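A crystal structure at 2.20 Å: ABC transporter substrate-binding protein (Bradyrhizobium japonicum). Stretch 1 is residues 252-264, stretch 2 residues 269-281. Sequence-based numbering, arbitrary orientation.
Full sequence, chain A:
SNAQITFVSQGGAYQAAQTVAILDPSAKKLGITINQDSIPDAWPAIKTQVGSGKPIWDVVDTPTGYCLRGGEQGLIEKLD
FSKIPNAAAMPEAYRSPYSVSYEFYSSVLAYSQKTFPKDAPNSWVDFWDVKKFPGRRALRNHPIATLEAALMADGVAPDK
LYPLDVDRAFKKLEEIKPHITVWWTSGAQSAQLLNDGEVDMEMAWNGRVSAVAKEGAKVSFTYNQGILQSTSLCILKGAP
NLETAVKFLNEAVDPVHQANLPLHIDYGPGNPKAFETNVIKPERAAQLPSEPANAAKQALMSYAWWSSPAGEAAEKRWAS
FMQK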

# COMPACT_ATOMS: atom_id res chain seq x y z
N ALA A 252 21.95 -14.19 -43.52
CA ALA A 252 21.84 -12.89 -42.86
C ALA A 252 23.20 -12.23 -42.69
O ALA A 252 23.29 -11.00 -42.64
N VAL A 253 24.26 -13.03 -42.58
CA VAL A 253 25.60 -12.46 -42.45
C VAL A 253 26.40 -12.61 -43.74
O VAL A 253 27.62 -12.54 -43.74
N ASP A 254 25.69 -12.83 -44.84
CA ASP A 254 26.31 -12.84 -46.16
C ASP A 254 26.93 -11.46 -46.40
O ASP A 254 26.27 -10.43 -46.21
N PRO A 255 28.21 -11.42 -46.80
CA PRO A 255 28.90 -10.16 -47.11
C PRO A 255 28.04 -9.16 -47.89
O PRO A 255 27.93 -8.01 -47.45
N VAL A 256 27.47 -9.58 -49.01
CA VAL A 256 26.69 -8.70 -49.87
C VAL A 256 25.43 -8.17 -49.17
O VAL A 256 25.19 -6.97 -49.16
N HIS A 257 24.64 -9.08 -48.61
CA HIS A 257 23.42 -8.67 -47.92
C HIS A 257 23.78 -7.67 -46.83
O HIS A 257 23.13 -6.63 -46.67
N GLN A 258 24.83 -7.99 -46.09
CA GLN A 258 25.34 -7.15 -45.03
C GLN A 258 25.83 -5.80 -45.54
O GLN A 258 25.53 -4.77 -44.94
N ALA A 259 26.59 -5.79 -46.63
CA ALA A 259 27.08 -4.55 -47.19
C ALA A 259 25.92 -3.66 -47.64
O ALA A 259 26.07 -2.45 -47.78
N ASN A 260 24.76 -4.27 -47.87
CA ASN A 260 23.60 -3.49 -48.32
C ASN A 260 22.88 -2.77 -47.20
O ASN A 260 22.13 -1.81 -47.44
N LEU A 261 23.09 -3.20 -45.96
CA LEU A 261 22.38 -2.61 -44.83
C LEU A 261 22.66 -1.11 -44.65
O LEU A 261 21.73 -0.31 -44.57
N PRO A 262 23.95 -0.73 -44.60
CA PRO A 262 24.34 0.69 -44.48
C PRO A 262 23.99 1.51 -45.72
O PRO A 262 24.24 2.72 -45.75
N LEU A 263 23.45 0.88 -46.75
CA LEU A 263 22.95 1.65 -47.87
C LEU A 263 21.61 2.27 -47.48
O LEU A 263 21.12 3.20 -48.12
N HIS A 264 21.02 1.76 -46.40
CA HIS A 264 19.65 2.11 -46.05
C HIS A 264 19.52 2.73 -44.67
O HIS A 264 18.48 3.29 -44.31
N PRO A 269 28.02 -2.83 -40.80
CA PRO A 269 27.74 -4.26 -40.99
C PRO A 269 28.37 -5.10 -39.89
O PRO A 269 29.54 -4.89 -39.55
N GLY A 270 27.61 -6.04 -39.31
CA GLY A 270 28.18 -6.98 -38.36
C GLY A 270 29.32 -7.78 -38.96
O GLY A 270 30.28 -8.13 -38.27
N ASN A 271 29.23 -8.07 -40.26
CA ASN A 271 30.28 -8.83 -40.93
C ASN A 271 31.24 -7.90 -41.64
O ASN A 271 30.91 -7.33 -42.68
N PRO A 272 32.45 -7.75 -41.08
CA PRO A 272 33.44 -6.83 -41.64
C PRO A 272 33.82 -7.17 -43.09
O PRO A 272 34.35 -6.30 -43.79
N LYS A 273 33.54 -8.39 -43.53
CA LYS A 273 33.78 -8.77 -44.92
C LYS A 273 32.95 -7.92 -45.89
O LYS A 273 33.30 -7.78 -47.06
N ALA A 274 31.85 -7.37 -45.39
CA ALA A 274 31.00 -6.51 -46.20
C ALA A 274 31.78 -5.37 -46.85
O ALA A 274 31.45 -4.93 -47.95
N PHE A 275 32.82 -4.88 -46.17
CA PHE A 275 33.59 -3.74 -46.64
C PHE A 275 34.49 -4.08 -47.81
O PHE A 275 35.03 -3.19 -48.47
N GLU A 276 34.67 -5.38 -48.06
CA GLU A 276 35.49 -5.84 -49.16
C GLU A 276 34.64 -6.17 -50.39
O GLU A 276 35.16 -6.69 -51.37
N THR A 277 33.34 -5.88 -50.33
CA THR A 277 32.43 -6.29 -51.40
C THR A 277 32.30 -5.28 -52.53
O THR A 277 31.87 -5.63 -53.63
N ASN A 278 32.63 -4.02 -52.26
CA ASN A 278 32.51 -2.98 -53.27
C ASN A 278 31.07 -2.57 -53.57
O ASN A 278 30.72 -2.30 -54.72
N VAL A 279 30.23 -2.54 -52.53
CA VAL A 279 28.87 -2.01 -52.69
C VAL A 279 28.74 -0.71 -51.93
O VAL A 279 27.93 0.15 -52.29
N ILE A 280 29.55 -0.56 -50.89
CA ILE A 280 29.60 0.66 -50.09
C ILE A 280 30.68 1.61 -50.59
O ILE A 280 31.87 1.32 -50.48
N LYS A 281 30.26 2.75 -51.13
CA LYS A 281 31.20 3.76 -51.61
C LYS A 281 31.96 4.39 -50.43
O LYS A 281 31.42 4.48 -49.32

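Stretch 1 enters its helix at P255 and lays one side of it against the loops and the 3-10 segment of stretch 2; together they bury 628 Å². A252 is too far away to take part through its side chain. V253, in rotamer m, points sideways, and its main contribution is polar: N271 ND2 donates to V253 O at 2.8 Å. This carbonyl belongs to the residue that first leaves helical geometry, and an asparagine amide suits the task of binding it.

D254 turns away from stretch 2. With chi1 t, its carboxylate caps the new helix: D254 OD2 accepts from H257 N at 3.2 Å and, weakly, from V256 N at 2.9 Å. P255 follows, and proline fits a first helical turn because its lack of an amide hydrogen costs nothing there. Its CA-to-CB bond points sideways, and the ring packs with P255 CB 3.6 Å from T277 CG2 and P255 CG 4.2 Å from K273 CB. The lysine, though its CA-to-CB bond points toward stretch 1, leads its charged end away, so that only its aliphatic base borders the ring. V256 and H257 both point away.

Q258 points toward stretch 2 and supplies a side-chain acceptor for it. Its chi1 and chi2 are both m, and the long side chain brings its amide to backbone groups at two places. Q258 OE1 accepts from N271 N at 2.9 Å, while Q258 NE2 donates to A252 O at 3.0 Å and is also bonded elsewhere in the structure. G270 N lies 2.8 Å from Q258 OE1, but the angle is too poor for a hydrogen bond. N271, chi1 t, thus binds stretch 1 through both its backbone and its side chain; N271 OD1 also accepts from K273 N at 2.8 Å.

A259 is the apolar center. Its small methyl fits closely among several neighbors: A259 CB is 3.7 Å from A274 CB, 3.5 Å from V279 CG2 and 3.1 Å from T277 OG1. That hydroxyl, on a p rotamer, is committed to its own stretch, with T277 OG1 donating to A274 O at a very short 2.5 Å.

N260 points away, its amide returning to the helix as N260 ND2 donates to V256 O at 3.0 Å. P262 points toward stretch 2 and meets I280, whose m,t rotamer brings I280 CD1 to 3.6 Å from P262 CG. L263, with rotamer m,t, starts sideways but extends its end inward, placing L263 CD1 4.0 Å from V279 CG2 at the exposed margin.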

# COMPACT_ATOMS: atom_id res chain seq x y z
CB ALA A 252 21.15 -13.04 -41.51
CB VAL A 253 26.39 -13.04 -41.25
CG1 VAL A 253 25.62 -12.84 -39.95
CG2 VAL A 253 26.74 -14.52 -41.48
CB ASP A 254 25.26 -13.17 -47.22
CG ASP A 254 25.79 -13.08 -48.64
OD1 ASP A 254 26.17 -14.13 -49.21
OD2 ASP A 254 25.82 -11.96 -49.19
CB PRO A 255 30.09 -10.63 -47.95
CG PRO A 255 30.42 -11.96 -47.37
CD PRO A 255 29.10 -12.58 -46.95
CB VAL A 256 26.29 -9.39 -51.18
CG1 VAL A 256 25.44 -8.46 -52.04
CG2 VAL A 256 27.52 -9.84 -51.94
CB HIS A 257 22.70 -9.88 -47.30
CG HIS A 257 22.14 -10.83 -48.32
ND1 HIS A 257 21.72 -12.10 -47.99
CD2 HIS A 257 21.94 -10.70 -49.65
CE1 HIS A 257 21.28 -12.71 -49.07
NE2 HIS A 257 21.40 -11.88 -50.10
CB GLN A 258 26.46 -7.89 -44.30
CG GLN A 258 25.97 -8.94 -43.31
CD GLN A 258 25.72 -8.34 -41.94
OE1 GLN A 258 26.57 -7.62 -41.41
NE2 GLN A 258 24.55 -8.62 -41.36
CB ALA A 259 28.07 -4.81 -48.37
CB ASN A 260 22.61 -4.36 -49.10
CG ASN A 260 22.89 -4.33 -50.60
OD1 ASN A 260 22.28 -3.56 -51.34
ND2 ASN A 260 23.81 -5.17 -51.05
CB LEU A 261 22.66 -3.38 -43.53
CG LEU A 261 21.97 -2.75 -42.31
CD1 LEU A 261 20.47 -2.71 -42.52
CD2 LEU A 261 22.31 -3.51 -41.04
CB PRO A 262 25.86 0.62 -44.32
CG PRO A 262 26.25 -0.69 -44.89
CD PRO A 262 25.12 -1.62 -44.55
CB LEU A 263 22.81 0.78 -49.11
CG LEU A 263 24.11 0.26 -49.73
CD1 LEU A 263 23.86 -0.30 -51.12
CD2 LEU A 263 25.12 1.38 -49.80
CB HIS A 264 18.74 0.89 -46.21
CG HIS A 264 18.58 0.46 -47.64
ND1 HIS A 264 19.17 -0.68 -48.14
CD2 HIS A 264 17.95 1.04 -48.68
CE1 HIS A 264 18.89 -0.80 -49.43
NE2 HIS A 264 18.14 0.24 -49.78
CB PRO A 269 28.39 -4.57 -42.36
CG PRO A 269 29.52 -3.60 -42.46
CD PRO A 269 29.09 -2.35 -41.69
CB ASN A 271 29.67 -9.82 -41.94
CG ASN A 271 30.73 -10.72 -42.59
OD1 ASN A 271 31.93 -10.44 -42.55
ND2 ASN A 271 30.27 -11.80 -43.20
CB PRO A 272 34.64 -6.97 -40.70
CG PRO A 272 34.46 -8.31 -40.05
CD PRO A 272 32.98 -8.48 -39.92
CB LYS A 273 33.50 -10.26 -45.16
CG LYS A 273 34.55 -11.20 -44.60
CD LYS A 273 35.07 -12.15 -45.68
CE LYS A 273 36.10 -13.12 -45.12
NZ LYS A 273 36.90 -13.79 -46.19
CB ALA A 274 29.87 -5.95 -45.35
CB PHE A 275 34.45 -3.16 -45.52
CG PHE A 275 33.69 -2.32 -44.56
CD1 PHE A 275 33.54 -2.71 -43.24
CD2 PHE A 275 33.12 -1.12 -44.96
CE1 PHE A 275 32.85 -1.92 -42.34
CE2 PHE A 275 32.42 -0.33 -44.07
CZ PHE A 275 32.28 -0.73 -42.75
CB GLU A 276 36.26 -7.09 -48.74
CG GLU A 276 37.00 -6.96 -47.42
CD GLU A 276 37.15 -8.28 -46.70
OE1 GLU A 276 37.70 -8.29 -45.57
OE2 GLU A 276 36.70 -9.32 -47.25
CB THR A 277 31.01 -6.57 -50.88
OG1 THR A 277 30.51 -5.41 -50.21
CG2 THR A 277 31.00 -7.75 -49.92
CB ASN A 278 33.18 -3.42 -54.58
CG ASN A 278 34.42 -2.61 -54.90
OD1 ASN A 278 34.36 -1.65 -55.67
ND2 ASN A 278 35.55 -3.00 -54.31
CB VAL A 279 27.76 -3.01 -52.26
CG1 VAL A 279 28.30 -4.43 -52.22
CG2 VAL A 279 27.16 -2.61 -50.93
CB ILE A 280 29.89 0.35 -48.62
CG1 ILE A 280 28.93 -0.72 -48.09
CG2 ILE A 280 29.80 1.62 -47.78
CD1 ILE A 280 29.26 -1.21 -46.70
CB LYS A 281 30.46 4.84 -52.41
CG LYS A 281 29.59 4.28 -53.55
CD LYS A 281 29.00 5.39 -54.43
CE LYS A 281 27.49 5.57 -54.23
NZ LYS A 281 27.14 6.21 -52.92